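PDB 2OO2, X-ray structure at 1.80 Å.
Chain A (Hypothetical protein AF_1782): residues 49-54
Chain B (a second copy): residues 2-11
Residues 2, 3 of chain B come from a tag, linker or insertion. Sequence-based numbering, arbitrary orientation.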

# COMPACT_ATOMS: atom_id res chain seq x y z
N GLY A 49 17.93 -7.40 0.57
CA GLY A 49 17.58 -7.64 -0.85
C GLY A 49 16.25 -8.30 -1.10
O GLY A 49 16.04 -8.89 -2.14
N ASP A 50 15.28 -8.21 -0.17
CA ASP A 50 14.01 -8.75 -0.53
C ASP A 50 13.19 -7.56 -1.07
O ASP A 50 12.36 -6.95 -0.31
CB ASP A 50 13.31 -9.46 0.63
CG ASP A 50 12.10 -10.24 0.21
OD1 ASP A 50 11.42 -10.02 -0.90
OD2 ASP A 50 11.80 -11.15 1.01
N LEU A 51 13.38 -7.24 -2.34
CA LEU A 51 12.83 -5.99 -2.95
C LEU A 51 11.31 -5.91 -3.00
O LEU A 51 10.73 -4.80 -2.64
CB LEU A 51 13.43 -5.74 -4.35
CG LEU A 51 14.93 -5.52 -4.29
CD1 LEU A 51 15.42 -5.36 -5.74
CD2 LEU A 51 15.32 -4.32 -3.48
N VAL A 52 10.66 -7.03 -3.31
CA VAL A 52 9.18 -7.01 -3.42
C VAL A 52 8.63 -6.70 -2.01
O VAL A 52 7.72 -5.81 -1.86
CB VAL A 52 8.60 -8.35 -3.84
CG1 VAL A 52 7.15 -8.26 -4.03
CG2 VAL A 52 9.16 -8.75 -5.24
N ARG A 53 9.14 -7.41 -1.00
CA ARG A 53 8.58 -7.15 0.41
C ARG A 53 9.05 -5.77 0.83
O ARG A 53 8.29 -5.01 1.51
CB ARG A 53 8.98 -8.20 1.43
CG ARG A 53 8.56 -9.64 1.16
CD ARG A 53 7.07 -9.92 1.33
NE ARG A 53 6.36 -9.81 0.05
CZ ARG A 53 5.16 -10.33 -0.22
NH1 ARG A 53 4.63 -10.14 -1.42
NH2 ARG A 53 4.50 -11.03 0.70
N ALA A 54 10.25 -5.37 0.44
CA ALA A 54 10.69 -4.03 0.82
C ALA A 54 9.75 -2.97 0.26
O ALA A 54 9.38 -2.05 0.98
CB ALA A 54 12.08 -3.69 0.44
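Chain B (2-11) SLEEELRRET

Two carboxylates of like charge meet where the start of a chain A helix faces the side of a chain B helix, Asp A50 OD1 lying 4.2 Å from Glu B6 OE2, and a single water ties the two side chains together. Water 1 donates to Asp A50 OD1 and to Glu B6 OE1, 3.0 Å from each, and accepts from Val A52 N at 3.1 Å. By donating a hydrogen bond to each carboxylate it bridges two groups of like charge, and it takes up a backbone NH of the first turn, where no earlier carbonyl of the same helix is available.

Chain B is helical from Leu B3 to Thr B11 and continues beyond. Its backbone bonds run in the regular i to i-4 pattern, from Glu B6 N to Ser B2 O, a tag residue, at 2.9 Å through Thr B11 N to Leu B7 O at 3.0 Å. Chain A presents a junction instead: Gly A49, with positive phi, closes the preceding helix in a Schellman motif, Asp A50 occupies the N-cap, and the next helix begins at Leu A51. The Asp A50 side chain (chi1 t) caps that helix through a weak bond from Arg A53 N to Asp A50 OD1, 3.5 Å long, so the same oxygen serves both cap and water.

The backbones come nearest at Val A52 and Leu B7, whose CA atoms are 6.9 Å apart. Contacts on chain B fall at Leu B3, Glu B6, Leu B7 and Glu B10, the three- and four-residue spacing of one helical face. Val A52 is the center of the packing: its CB points toward chain B, and it has the largest covered area of any residue here. Val A52 CG2 rests 4.0 Å from Leu B3 CD1 and 3.5 Å from Glu B6 OE1, while Val A52 CG1 meets Leu B7 CD2 at 4.1 Å. Leu A51 extends the apolar patch, its CD1 lying 4.1 Å from Leu B3 CD2; Leu B3 comes from the expression tag.

From Leu A51 to Arg A53 the partners advance in the same sense, from Leu B3 to Glu B10. The CA-to-CB bond of Arg A53 points sideways, but the end of its side chain comes nearer and reaches Glu B10, whose CB points toward chain A. Arg A53 NH1 donates to Glu B10 OE1 at 2.5 Å, a short, charged hydrogen bond within a salt bridge. The carboxylate oxygen approaches the guanidinium at its edge, near the plane, where the N-H bonds point.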

# COMPACT_ATOMS: atom_id res chain seq x y z
N SER B 2 12.37 -13.85 -12.89
CA SER B 2 12.31 -14.31 -11.47
C SER B 2 11.86 -13.24 -10.47
O SER B 2 11.00 -13.50 -9.64
CB SER B 2 13.61 -14.86 -10.97
OG SER B 2 13.34 -15.40 -9.67
N LEU B 3 12.48 -12.06 -10.51
CA LEU B 3 11.85 -10.90 -9.91
C LEU B 3 10.57 -10.54 -10.68
O LEU B 3 9.56 -10.13 -10.08
CB LEU B 3 12.83 -9.72 -9.85
CG LEU B 3 12.64 -8.67 -8.77
CD1 LEU B 3 12.46 -9.31 -7.43
CD2 LEU B 3 13.82 -7.70 -8.72
N GLU B 4 10.57 -10.73 -12.00
CA GLU B 4 9.37 -10.50 -12.83
C GLU B 4 8.31 -11.50 -12.47
O GLU B 4 7.14 -11.16 -12.35
CB GLU B 4 9.65 -10.66 -14.32
CG GLU B 4 11.02 -10.21 -14.74
CD GLU B 4 11.02 -9.64 -16.16
OE1 GLU B 4 10.36 -10.26 -17.05
OE2 GLU B 4 11.68 -8.57 -16.36
N GLU B 5 8.74 -12.76 -12.38
CA GLU B 5 7.92 -13.88 -11.87
C GLU B 5 7.32 -13.63 -10.47
O GLU B 5 6.15 -13.83 -10.27
CB GLU B 5 8.76 -15.16 -11.86
CG GLU B 5 8.08 -16.40 -11.33
CD GLU B 5 8.93 -17.67 -11.59
OE1 GLU B 5 9.19 -18.44 -10.63
OE2 GLU B 5 9.35 -17.87 -12.77
N GLU B 6 8.14 -13.18 -9.53
CA GLU B 6 7.69 -12.95 -8.18
C GLU B 6 6.63 -11.82 -8.17
O GLU B 6 5.56 -12.01 -7.60
CB GLU B 6 8.85 -12.67 -7.21
CG GLU B 6 8.36 -12.66 -5.75
CD GLU B 6 9.38 -12.22 -4.67
OE1 GLU B 6 10.57 -11.93 -4.97
OE2 GLU B 6 8.95 -12.17 -3.47
N LEU B 7 6.88 -10.70 -8.85
CA LEU B 7 5.87 -9.59 -8.93
C LEU B 7 4.56 -9.94 -9.64
O LEU B 7 3.50 -9.51 -9.24
CB LEU B 7 6.44 -8.31 -9.59
CG LEU B 7 7.32 -7.32 -8.87
CD1 LEU B 7 7.79 -6.31 -9.86
CD2 LEU B 7 6.52 -6.62 -7.76
N ARG B 8 4.64 -10.65 -10.75
CA ARG B 8 3.47 -11.16 -11.43
C ARG B 8 2.66 -12.08 -10.56
O ARG B 8 1.44 -11.89 -10.49
CB ARG B 8 3.86 -11.98 -12.68
CG ARG B 8 4.02 -11.17 -13.88
CD ARG B 8 3.97 -12.08 -15.12
NE ARG B 8 4.97 -11.60 -16.07
CZ ARG B 8 6.13 -12.22 -16.31
NH1 ARG B 8 6.45 -13.36 -15.68
NH2 ARG B 8 6.99 -11.69 -17.20
N ARG B 9 3.30 -13.06 -9.90
CA ARG B 9 2.57 -14.04 -9.09
C ARG B 9 1.82 -13.29 -7.95
O ARG B 9 0.68 -13.61 -7.70
CB ARG B 9 3.44 -15.10 -8.43
CG ARG B 9 4.08 -16.03 -9.46
CD ARG B 9 4.18 -17.49 -9.01
NE ARG B 9 4.93 -18.22 -10.03
CZ ARG B 9 6.17 -18.67 -9.87
NH1 ARG B 9 6.81 -18.51 -8.71
NH2 ARG B 9 6.78 -19.31 -10.88
N GLU B 10 2.51 -12.39 -7.26
CA GLU B 10 1.93 -11.68 -6.06
C GLU B 10 0.83 -10.72 -6.46
O GLU B 10 -0.15 -10.48 -5.69
CB GLU B 10 3.02 -10.90 -5.32
CG GLU B 10 3.97 -11.71 -4.42
CD GLU B 10 3.25 -12.34 -3.23
OE1 GLU B 10 2.77 -11.60 -2.29
OE2 GLU B 10 3.14 -13.58 -3.26
N THR B 11 1.04 -10.02 -7.57
CA THR B 11 0.03 -9.06 -8.08
C THR B 11 -1.25 -9.77 -8.46
O THR B 11 -2.39 -9.38 -8.03
CB THR B 11 0.58 -8.17 -9.28
OG1 THR B 11 1.77 -7.51 -8.84
CG2 THR B 11 -0.52 -7.14 -9.69
O HOH W 1 12.08 -9.69 -3.78